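Local coordinates for protein leukocyte-associated immunoglobulin-like receptor 1 (Mus musculus, PDB 4ESK) that acts as an inhibitory receptor that restrains the cytolytic function of natural killer cells, B cells and T cells, seen here as its extracellular immunoglobulin-like domain, at residues A[36-44]-A[54-65]; A[70-80]-A[91-99]. One frame throughout, in Å; residues are numbered along the deposited sequence. Where two conformers were deposited one is given.

Contact 1. Residues A[36-44]-A[54-65]; sequences HDLYNMVRL and KSTEPYKTEDEF
Val42 and Lys54 form an antiparallel hydrogen-bonded pair in which Val42 N reaches Lys54 O at 2.9 Å and Lys54 N returns to Val42 O. Beyond Met41 and Ser55, the adjoining non-hydrogen-bonded pair, Thr56 N still donates to Asn40 O. The second half of 54-65 then loops back, and the axis of strand 62-65 passes that of strand 41-44 at 8.8 Å, their directions 41° apart. His36 reaches into that loop. With CG anti to the backbone N (chi1 -168°), its ring meets the Asp63 carboxylate nearly coplanar, and NE2 donates to the syn lone pair of Asp63 OD1 at 2.6 Å. Thr61 CA sits over one ring face, 3.7 Å from the centroid, while a water joins ND1 to Asp37 OD2 and Glu57 O. Three hydrogen bonds hold the Asp63 carboxylate, counting the one from His36: Glu57 N binds OD2 at 2.9 Å, and Tyr82 OH bonds OD1. In this immunoglobulin-like sandwich the contact thus links a hairpin of one sheet to strand 62-67 of the facing sheet. Deeper between the sheets, Val42 turns CG1 to Asp63 CB (3.8 Å), and Leu44 CB lies squarely over the Phe65 ring, 4.3 Å from its centroid. Lys54 CE flanks the opposite face of that ring, its chain extended beyond CG to carry NZ to Glu64 O at 2.6 Å.

Contact 2. Residues A[70-80]-A[91-99]; sequences VNETITGHYSC and RSKTLELKV
Tyr78 and Leu95 make an antiparallel hydrogen-bonded pair, as do Gly76 and Leu97, in the hairpin of strands 76-84 and 88-100 of an immunoglobulin-like sheet. Between these pairs His77 faces Glu96 at a non-hydrogen-bonded position, and Tyr78 N to Leu95 O, at 2.7 Å, is the shortest of the backbone bonds. Tyr78 also carries much of the packing on the buried side. Its CB starts beside Leu95 O; CG lies anti to the carbonyl carbon (chi1 -69°), which directs the ring along the sheet toward Leu97. There CD2 borders Leu97 CG, and CE2 touches Leu97 CD1 at 3.7 Å, the two side chains crossing at about a right angle. At the tip OH donates to Ile74 O at 2.6 Å, with that oxygen in the plane of the ring, so the bond ties the turn before the strand to the tyrosine. This is the tyrosine corner familiar from Greek key proteins, including immunoglobulin domains. Two residues on, Cys80 is joined to Cys30 by the disulfide that pins the two sheets together.

On the other face the His77 ring lies alongside the extended Glu96 chain, whose CG stands over the ring, toward its rim; the carboxylate itself is held by Ser17. Toward the turn of the hairpin, Ser92 OG accepts from Cys80 N at 2.9 Å while giving its own proton to Lys93 O. At its open end Val99 sets both methyls against Asn71 O, CG2 also meeting Ile74 CB and CG1 meeting Val70 CG2. Thr75 OG1, anti to its carbonyl carbon (chi1 -62°), stands in for a backbone acceptor by taking the Val99 N-H at 3.0 Å, and a water bridges this oxygen to Lys98 NZ.

Overall arrangement
The two contacts follow one another along the chain: contact 1 closes at Phe65 before contact 2 opens at Val70. Their centres lie about 19 Å apart, on opposite sides of the centre of the chain. They meet in the larger sheet, where strands 41-46 and 76-84 are neighbours; Leu44 CG packs on Tyr78 CD1 at 4.0 Å, and Leu44 CD1 approaches Ser79 O. Contact 1 includes the outer strand 49-55 and crosses to strand 62-67 of the smaller sheet, whereas contact 2 runs toward strand 17-21 at the other edge. Together they span both sheets of a single immunoglobulin-like domain, predicted to lie on the extracellular side of the receptor.

Contact 1. Residues A[36-44]-A[54-65]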
loop_
_atom_site.group_PDB
_atom_site.type_symbol
_atom_site.label_atom_id
_atom_site.label_comp_id
_atom_site.label_asym_id
_atom_site.label_seq_id
_atom_site.Cartn_x
_atom_site.Cartn_y
_atom_site.Cartn_z
ATOM N N HIS A 36 -3.194 1.222 -15.436
ATOM C CA HIS A 36 -3.393 -0.020 -14.671
ATOM C C HIS A 36 -3.437 -1.251 -15.545
ATOM O O HIS A 36 -2.881 -2.291 -15.182
ATOM C CB HIS A 36 -4.667 0.105 -13.844
ATOM C CG HIS A 36 -4.847 -0.979 -12.810
ATOM N ND1 HIS A 36 -5.544 -2.095 -13.048
ATOM C CD2 HIS A 36 -4.449 -1.041 -11.475
ATOM C CE1 HIS A 36 -5.562 -2.857 -11.925
ATOM N NE2 HIS A 36 -4.895 -2.207 -10.975
ATOM N N ASP A 37 -4.057 -1.141 -16.725
ATOM C CA ASP A 37 -4.194 -2.290 -17.633
ATOM C C ASP A 37 -2.861 -2.833 -18.156
ATOM O O ASP A 37 -2.807 -3.971 -18.633
ATOM C CB ASP A 37 -5.075 -1.931 -18.850
ATOM C CG ASP A 37 -6.554 -1.980 -18.549
ATOM O OD1 ASP A 37 -7.318 -1.174 -19.124
ATOM O OD2 ASP A 37 -6.973 -2.840 -17.752
ATOM N N LEU A 38 -1.799 -2.041 -18.080
ATOM C CA LEU A 38 -0.494 -2.450 -18.630
ATOM C C LEU A 38 0.254 -3.454 -17.744
ATOM O O LEU A 38 1.141 -4.182 -18.227
ATOM C CB LEU A 38 0.409 -1.249 -18.866
ATOM C CG LEU A 38 -0.107 -0.110 -19.747
ATOM C CD1 LEU A 38 1.005 0.887 -19.993
ATOM C CD2 LEU A 38 -0.689 -0.649 -21.049
ATOM N N TYR A 39 -0.084 -3.478 -16.454
ATOM C CA TYR A 39 0.652 -4.273 -15.460
ATOM C C TYR A 39 -0.259 -5.386 -14.971
ATOM O O TYR A 39 -1.453 -5.149 -14.759
ATOM C CB TYR A 39 1.139 -3.368 -14.316
ATOM C CG TYR A 39 2.009 -2.242 -14.834
ATOM C CD1 TYR A 39 3.340 -2.449 -15.116
ATOM C CD2 TYR A 39 1.473 -0.992 -15.130
ATOM C CE1 TYR A 39 4.144 -1.441 -15.624
ATOM C CE2 TYR A 39 2.261 0.021 -15.654
ATOM C CZ TYR A 39 3.605 -0.207 -15.900
ATOM O OH TYR A 39 4.431 0.773 -16.424
ATOM N N ASN A 40 0.280 -6.597 -14.836
ATOM C CA ASN A 40 -0.522 -7.748 -14.422
ATOM C C ASN A 40 -0.248 -8.242 -12.992
ATOM O O ASN A 40 -0.940 -9.131 -12.520
ATOM C CB ASN A 40 -0.411 -8.901 -15.439
ATOM C CG ASN A 40 0.974 -9.488 -15.532
ATOM O OD1 ASN A 40 1.916 -9.032 -14.887
ATOM N ND2 ASN A 40 1.110 -10.529 -16.378
ATOM N N MET A 41 0.757 -7.667 -12.338
ATOM C CA MET A 41 1.069 -7.962 -10.946
ATOM C C MET A 41 1.149 -6.682 -10.128
ATOM O O MET A 41 1.579 -5.641 -10.606
ATOM C CB MET A 41 2.398 -8.698 -10.826
ATOM C CG MET A 41 2.326 -10.126 -11.371
ATOM S SD MET A 41 1.235 -11.179 -10.396
ATOM C CE MET A 41 2.079 -11.125 -8.806
ATOM N N VAL A 42 0.759 -6.791 -8.867
ATOM C CA VAL A 42 0.938 -5.688 -7.938
ATOM C C VAL A 42 1.492 -6.257 -6.636
ATOM O O VAL A 42 1.024 -7.292 -6.129
ATOM C CB VAL A 42 -0.365 -4.896 -7.707
ATOM C CG1 VAL A 42 -1.504 -5.789 -7.240
ATOM C CG2 VAL A 42 -0.113 -3.758 -6.721
ATOM N N ARG A 43 2.490 -5.580 -6.106
ATOM C CA ARG A 43 3.092 -5.997 -4.860
ATOM C C ARG A 43 3.198 -4.851 -3.865
ATOM O O ARG A 43 3.379 -3.667 -4.224
ATOM C CB ARG A 43 4.429 -6.662 -5.083
ATOM C CG ARG A 43 5.597 -5.785 -5.458
ATOM C CD ARG A 43 6.817 -6.689 -5.606
ATOM N NE ARG A 43 8.040 -5.989 -5.984
ATOM C CZ ARG A 43 8.443 -5.749 -7.235
ATOM N NH1 ARG A 43 7.719 -6.105 -8.291
ATOM N NH2 ARG A 43 9.594 -5.138 -7.430
ATOM N N LEU A 44 3.004 -5.224 -2.616
ATOM C CA LEU A 44 3.246 -4.337 -1.512
ATOM C C LEU A 44 4.644 -4.644 -1.040
ATOM O O LEU A 44 4.927 -5.786 -0.632
ATOM C CB LEU A 44 2.201 -4.592 -0.439
ATOM C CG LEU A 44 2.086 -3.661 0.746
ATOM C CD1 LEU A 44 1.979 -2.200 0.290
ATOM C CD2 LEU A 44 0.850 -4.111 1.506
ATOM N N LYS A 54 -0.013 -10.075 -5.644
ATOM C CA LYS A 54 -1.107 -10.734 -6.325
ATOM C C LYS A 54 -1.279 -10.187 -7.729
ATOM O O LYS A 54 -0.674 -9.184 -8.069
ATOM C CB LYS A 54 -2.425 -10.602 -5.543
ATOM C CG LYS A 54 -2.913 -9.186 -5.281
ATOM C CD LYS A 54 -4.349 -9.191 -4.765
ATOM C CE LYS A 54 -4.712 -7.896 -4.058
ATOM N NZ LYS A 54 -6.065 -7.930 -3.450
ATOM N N SER A 55 -2.086 -10.889 -8.531
ATOM C CA SER A 55 -2.480 -10.412 -9.839
ATOM C C SER A 55 -3.339 -9.169 -9.677
ATOM O O SER A 55 -4.076 -9.035 -8.700
ATOM C CB SER A 55 -3.288 -11.466 -10.590
ATOM O OG SER A 55 -3.885 -10.884 -11.732
ATOM N N THR A 56 -3.243 -8.253 -10.627
ATOM C CA THR A 56 -4.056 -7.037 -10.587
ATOM C C THR A 56 -5.535 -7.293 -10.899
ATOM O O THR A 56 -5.879 -8.255 -11.582
ATOM C CB THR A 56 -3.524 -6.028 -11.627
ATOM O OG1 THR A 56 -3.433 -6.700 -12.895
ATOM C CG2 THR A 56 -2.164 -5.493 -11.223
ATOM N N GLU A 57 -6.412 -6.404 -10.427
ATOM C CA GLU A 57 -7.841 -6.443 -10.802
ATOM C C GLU A 57 -8.068 -6.178 -12.295
ATOM O O GLU A 57 -7.472 -5.276 -12.842
ATOM C CB GLU A 57 -8.606 -5.373 -10.016
ATOM C CG GLU A 57 -8.702 -5.661 -8.529
ATOM C CD GLU A 57 -9.837 -6.607 -8.191
ATOM O OE1 GLU A 57 -10.682 -6.885 -9.066
ATOM O OE2 GLU A 57 -9.883 -7.073 -7.037
ATOM N N PRO A 58 -8.952 -6.949 -12.947
ATOM C CA PRO A 58 -9.162 -6.729 -14.385
ATOM C C PRO A 58 -9.877 -5.424 -14.727
ATOM O O PRO A 58 -9.554 -4.801 -15.753
ATOM C CB PRO A 58 -10.024 -7.933 -14.820
ATOM C CG PRO A 58 -10.543 -8.559 -13.577
ATOM C CD PRO A 58 -9.589 -8.188 -12.465
ATOM N N TYR A 59 -10.804 -5.001 -13.862
ATOM C CA TYR A 59 -11.735 -3.886 -14.152
ATOM C C TYR A 59 -11.791 -2.793 -13.096
ATOM O O TYR A 59 -12.710 -1.976 -13.118
ATOM C CB TYR A 59 -13.167 -4.411 -14.340
ATOM C CG TYR A 59 -13.249 -5.517 -15.357
ATOM C CD1 TYR A 59 -12.865 -5.290 -16.676
ATOM C CD2 TYR A 59 -13.688 -6.783 -15.005
ATOM C CE1 TYR A 59 -12.915 -6.301 -17.619
ATOM C CE2 TYR A 59 -13.733 -7.811 -15.936
ATOM C CZ TYR A 59 -13.352 -7.559 -17.239
ATOM O OH TYR A 59 -13.405 -8.557 -18.174
ATOM N N LYS A 60 -10.882 -2.785 -12.140
ATOM C CA LYS A 60 -10.721 -1.580 -11.320
ATOM C C LYS A 60 -9.274 -1.247 -11.209
ATOM O O LYS A 60 -8.422 -2.112 -11.431
ATOM C CB LYS A 60 -11.423 -1.652 -9.956
ATOM C CG LYS A 60 -11.072 -2.782 -9.024
ATOM C CD LYS A 60 -11.849 -2.614 -7.710
ATOM C CE LYS A 60 -11.475 -3.649 -6.663
ATOM N NZ LYS A 60 -10.380 -3.209 -5.739
ATOM N N THR A 61 -8.999 0.017 -10.917
ATOM C CA THR A 61 -7.642 0.538 -10.919
ATOM C C THR A 61 -7.053 0.567 -9.506
ATOM O O THR A 61 -5.958 1.087 -9.307
ATOM C CB THR A 61 -7.575 1.928 -11.574
ATOM O OG1 THR A 61 -8.521 2.819 -10.967
ATOM C CG2 THR A 61 -7.871 1.831 -13.086
ATOM N N GLU A 62 -7.797 0.046 -8.532
ATOM C CA GLU A 62 -7.306 -0.092 -7.172
ATOM C C GLU A 62 -7.136 -1.570 -6.835
ATOM O O GLU A 62 -7.934 -2.405 -7.248
ATOM C CB GLU A 62 -8.284 0.544 -6.160
ATOM C CG GLU A 62 -8.386 2.056 -6.256
ATOM C CD GLU A 62 -8.923 2.571 -7.592
ATOM O OE1 GLU A 62 -10.068 2.251 -7.968
ATOM O OE2 GLU A 62 -8.187 3.291 -8.287
ATOM N N ASP A 63 -6.119 -1.861 -6.045
ATOM C CA ASP A 63 -5.784 -3.220 -5.603
ATOM C C ASP A 63 -5.521 -3.145 -4.103
ATOM O O ASP A 63 -4.625 -2.421 -3.666
ATOM C CB ASP A 63 -4.531 -3.668 -6.329
ATOM C CG ASP A 63 -4.728 -3.752 -7.819
ATOM O OD1 ASP A 63 -4.401 -2.764 -8.513
ATOM O OD2 ASP A 63 -5.250 -4.779 -8.302
ATOM N N GLU A 64 -6.314 -3.868 -3.320
ATOM C CA GLU A 64 -6.280 -3.723 -1.877
ATOM C C GLU A 64 -5.612 -4.896 -1.200
ATOM O O GLU A 64 -5.765 -6.039 -1.638
ATOM C CB GLU A 64 -7.683 -3.641 -1.323
ATOM C CG GLU A 64 -8.444 -2.413 -1.732
ATOM C CD GLU A 64 -9.692 -2.221 -0.904
ATOM O OE1 GLU A 64 -9.833 -2.885 0.148
ATOM O OE2 GLU A 64 -10.537 -1.417 -1.326
ATOM N N PHE A 65 -4.911 -4.604 -0.116
ATOM C CA PHE A 65 -4.289 -5.616 0.729
ATOM C C PHE A 65 -4.783 -5.369 2.152
ATOM O O PHE A 65 -4.534 -4.306 2.702
ATOM C CB PHE A 65 -2.774 -5.472 0.689
ATOM C CG PHE A 65 -2.155 -5.735 -0.659
ATOM C CD1 PHE A 65 -1.675 -6.981 -0.965
ATOM C CD2 PHE A 65 -2.014 -4.724 -1.597
ATOM C CE1 PHE A 65 -1.098 -7.241 -2.199
ATOM C CE2 PHE A 65 -1.442 -4.973 -2.839
ATOM C CZ PHE A 65 -0.967 -6.232 -3.133
HETATM O O HOH W 1 -6.760 -3.637 -15.169
HETATM O O HOH W 2 -4.217 -4.951 -14.746
HETATM O O HOH W 3 -0.976 -11.807 -13.090
#

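Contact 2. Residues A[70-80]-A[91-99]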
loop_
_atom_site.group_PDB
_atom_site.type_symbol
_atom_site.label_atom_id
_atom_site.label_comp_id
_atom_site.label_asym_id
_atom_site.label_seq_id
_atom_site.Cartn_x
_atom_site.Cartn_y
_atom_site.Cartn_z
ATOM N N VAL A 70 -2.958 -6.231 13.344
ATOM C CA VAL A 70 -1.541 -5.868 13.298
ATOM C C VAL A 70 -0.820 -6.063 14.640
ATOM O O VAL A 70 -1.401 -5.919 15.724
ATOM C CB VAL A 70 -1.290 -4.428 12.789
ATOM C CG1 VAL A 70 -1.819 -4.279 11.359
ATOM C CG2 VAL A 70 -1.910 -3.400 13.723
ATOM N N ASN A 71 0.453 -6.391 14.535
ATOM C CA ASN A 71 1.357 -6.310 15.670
ATOM C C ASN A 71 2.665 -5.626 15.288
ATOM O O ASN A 71 2.752 -4.999 14.227
ATOM C CB ASN A 71 1.560 -7.704 16.282
ATOM C CG ASN A 71 2.259 -8.652 15.340
ATOM O OD1 ASN A 71 2.859 -8.235 14.346
ATOM N ND2 ASN A 71 2.186 -9.950 15.645
ATOM N N GLU A 72 3.684 -5.734 16.146
ATOM C CA GLU A 72 4.943 -5.022 15.961
ATOM C C GLU A 72 5.658 -5.367 14.648
ATOM O O GLU A 72 6.430 -4.584 14.157
ATOM C CB GLU A 72 5.877 -5.249 17.169
ATOM C CG GLU A 72 6.414 -6.671 17.349
ATOM C CD GLU A 72 5.426 -7.641 17.988
ATOM O OE1 GLU A 72 4.357 -7.203 18.483
ATOM O OE2 GLU A 72 5.730 -8.859 17.997
ATOM N N THR A 73 5.387 -6.553 14.097
ATOM C CA THR A 73 5.993 -6.969 12.825
ATOM C C THR A 73 5.505 -6.098 11.644
ATOM O O THR A 73 6.102 -6.120 10.565
ATOM C CB THR A 73 5.736 -8.463 12.518
ATOM O OG1 THR A 73 4.363 -8.696 12.148
ATOM C CG2 THR A 73 6.082 -9.328 13.757
ATOM N N ILE A 74 4.435 -5.339 11.860
ATOM C CA ILE A 74 3.854 -4.512 10.793
ATOM C C ILE A 74 4.492 -3.114 10.698
ATOM O O ILE A 74 4.405 -2.430 9.656
ATOM C CB ILE A 74 2.326 -4.466 10.958
ATOM C CG1 ILE A 74 1.743 -5.882 10.862
ATOM C CG2 ILE A 74 1.661 -3.585 9.882
ATOM C CD1 ILE A 74 2.183 -6.686 9.637
ATOM N N THR A 75 5.177 -2.681 11.748
ATOM C CA THR A 75 5.963 -1.449 11.686
ATOM C C THR A 75 6.976 -1.451 10.539
ATOM O O THR A 75 7.742 -2.413 10.377
ATOM C CB THR A 75 6.652 -1.163 13.034
ATOM O OG1 THR A 75 5.642 -0.972 14.029
ATOM C CG2 THR A 75 7.559 0.059 12.975
ATOM N N GLY A 76 6.962 -0.387 9.725
ATOM C CA GLY A 76 7.860 -0.286 8.579
ATOM C C GLY A 76 7.421 0.687 7.493
ATOM O O GLY A 76 6.434 1.407 7.670
ATOM N N HIS A 77 8.171 0.685 6.382
ATOM C CA HIS A 77 7.946 1.573 5.233
ATOM C C HIS A 77 7.365 0.796 4.091
ATOM O O HIS A 77 7.895 -0.273 3.734
ATOM C CB HIS A 77 9.256 2.209 4.784
ATOM C CG HIS A 77 9.802 3.223 5.764
ATOM N ND1 HIS A 77 10.507 2.863 6.857
ATOM C CD2 HIS A 77 9.716 4.610 5.794
ATOM C CE1 HIS A 77 10.856 3.965 7.558
ATOM N NE2 HIS A 77 10.374 5.037 6.914
ATOM N N TYR A 78 6.301 1.326 3.491
ATOM C CA TYR A 78 5.527 0.601 2.506
ATOM C C TYR A 78 5.396 1.384 1.219
ATOM O O TYR A 78 5.245 2.602 1.246
ATOM C CB TYR A 78 4.123 0.339 3.019
ATOM C CG TYR A 78 4.048 -0.659 4.161
ATOM C CD1 TYR A 78 3.739 -1.992 3.924
ATOM C CD2 TYR A 78 4.295 -0.254 5.466
ATOM C CE1 TYR A 78 3.662 -2.912 4.963
ATOM C CE2 TYR A 78 4.225 -1.165 6.516
ATOM C CZ TYR A 78 3.903 -2.475 6.256
ATOM O OH TYR A 78 3.815 -3.360 7.304
ATOM N N SER A 79 5.460 0.659 0.103
ATOM C CA SER A 79 5.171 1.239 -1.198
ATOM C C SER A 79 4.519 0.183 -2.086
ATOM O O SER A 79 4.693 -1.046 -1.870
ATOM C CB SER A 79 6.444 1.787 -1.831
ATOM O OG SER A 79 7.394 0.762 -2.016
ATOM N N CYS A 80 3.735 0.641 -3.060
ATOM C CA CYS A 80 3.110 -0.263 -4.029
ATOM C C CYS A 80 3.963 -0.290 -5.308
ATOM O O CYS A 80 4.389 0.751 -5.777
ATOM C CB CYS A 80 1.701 0.225 -4.387
ATOM S SG CYS A 80 0.526 0.253 -2.994
ATOM N N ARG A 91 6.753 2.346 -9.122
ATOM C CA ARG A 91 6.514 2.357 -7.692
ATOM C C ARG A 91 5.831 3.643 -7.256
ATOM O O ARG A 91 6.033 4.688 -7.862
ATOM C CB ARG A 91 7.823 2.190 -6.922
ATOM C CG ARG A 91 8.734 3.409 -6.928
ATOM C CD ARG A 91 9.986 3.200 -6.101
ATOM N NE ARG A 91 9.660 2.689 -4.769
ATOM C CZ ARG A 91 10.024 1.507 -4.276
ATOM N NH1 ARG A 91 10.786 0.659 -4.960
ATOM N NH2 ARG A 91 9.643 1.185 -3.049
ATOM N N SER A 92 5.024 3.536 -6.203
ATOM C CA SER A 92 4.393 4.681 -5.547
ATOM C C SER A 92 5.315 5.376 -4.560
ATOM O O SER A 92 6.442 4.943 -4.320
ATOM C CB SER A 92 3.161 4.193 -4.785
ATOM O OG SER A 92 3.549 3.476 -3.611
ATOM N N LYS A 93 4.808 6.470 -3.970
ATOM C CA LYS A 93 5.439 7.067 -2.799
ATOM C C LYS A 93 5.504 6.039 -1.682
ATOM O O LYS A 93 4.839 5.002 -1.732
ATOM C CB LYS A 93 4.661 8.292 -2.320
ATOM C CG LYS A 93 3.272 7.974 -1.790
ATOM C CD LYS A 93 2.331 9.174 -1.844
ATOM C CE LYS A 93 0.985 8.840 -1.223
ATOM N NZ LYS A 93 -0.151 9.542 -1.891
ATOM N N THR A 94 6.299 6.352 -0.671
ATOM C CA THR A 94 6.480 5.486 0.471
ATOM C C THR A 94 5.758 6.060 1.689
ATOM O O THR A 94 5.859 7.266 1.957
ATOM C CB THR A 94 7.963 5.339 0.776
ATOM O OG1 THR A 94 8.621 4.802 -0.375
ATOM C CG2 THR A 94 8.159 4.409 1.935
ATOM N N LEU A 95 5.028 5.206 2.399
ATOM C CA LEU A 95 4.375 5.566 3.642
ATOM C C LEU A 95 4.976 4.760 4.782
ATOM O O LEU A 95 5.333 3.596 4.620
ATOM C CB LEU A 95 2.879 5.311 3.592
ATOM C CG LEU A 95 2.091 6.131 2.547
ATOM C CD1 LEU A 95 0.629 5.693 2.542
ATOM C CD2 LEU A 95 2.191 7.608 2.886
ATOM N N GLU A 96 5.010 5.373 5.954
ATOM C CA GLU A 96 5.554 4.734 7.149
ATOM C C GLU A 96 4.433 4.393 8.105
ATOM O O GLU A 96 3.561 5.237 8.368
ATOM C CB GLU A 96 6.539 5.673 7.826
ATOM C CG GLU A 96 7.108 5.115 9.114
ATOM C CD GLU A 96 8.113 6.025 9.775
ATOM O OE1 GLU A 96 8.093 7.270 9.570
ATOM O OE2 GLU A 96 8.933 5.473 10.539
ATOM N N LEU A 97 4.433 3.157 8.612
ATOM C CA LEU A 97 3.533 2.780 9.696
ATOM C C LEU A 97 4.314 2.515 10.960
ATOM O O LEU A 97 5.364 1.882 10.907
ATOM C CB LEU A 97 2.756 1.528 9.382
ATOM C CG LEU A 97 1.930 1.547 8.115
ATOM C CD1 LEU A 97 1.192 0.233 8.051
ATOM C CD2 LEU A 97 0.959 2.730 8.139
ATOM N N LYS A 98 3.777 2.978 12.084
ATOM C CA LYS A 98 4.339 2.655 13.383
ATOM C C LYS A 98 3.216 2.097 14.250
ATOM O O LYS A 98 2.195 2.761 14.494
ATOM C CB LYS A 98 5.027 3.880 14.010
ATOM C CG LYS A 98 5.511 3.659 15.453
ATOM C CD LYS A 98 6.395 2.419 15.580
ATOM C CE LYS A 98 6.883 2.174 17.014
ATOM N NZ LYS A 98 8.100 1.306 17.023
ATOM N N VAL A 99 3.383 0.840 14.665
ATOM C CA VAL A 99 2.378 0.135 15.443
ATOM C C VAL A 99 2.725 0.347 16.913
ATOM O O VAL A 99 3.873 0.155 17.307
ATOM C CB VAL A 99 2.317 -1.375 15.100
ATOM C CG1 VAL A 99 1.293 -2.095 15.986
ATOM C CG2 VAL A 99 1.953 -1.556 13.632
HETATM O O HOH W 4 6.702 -1.288 16.497
#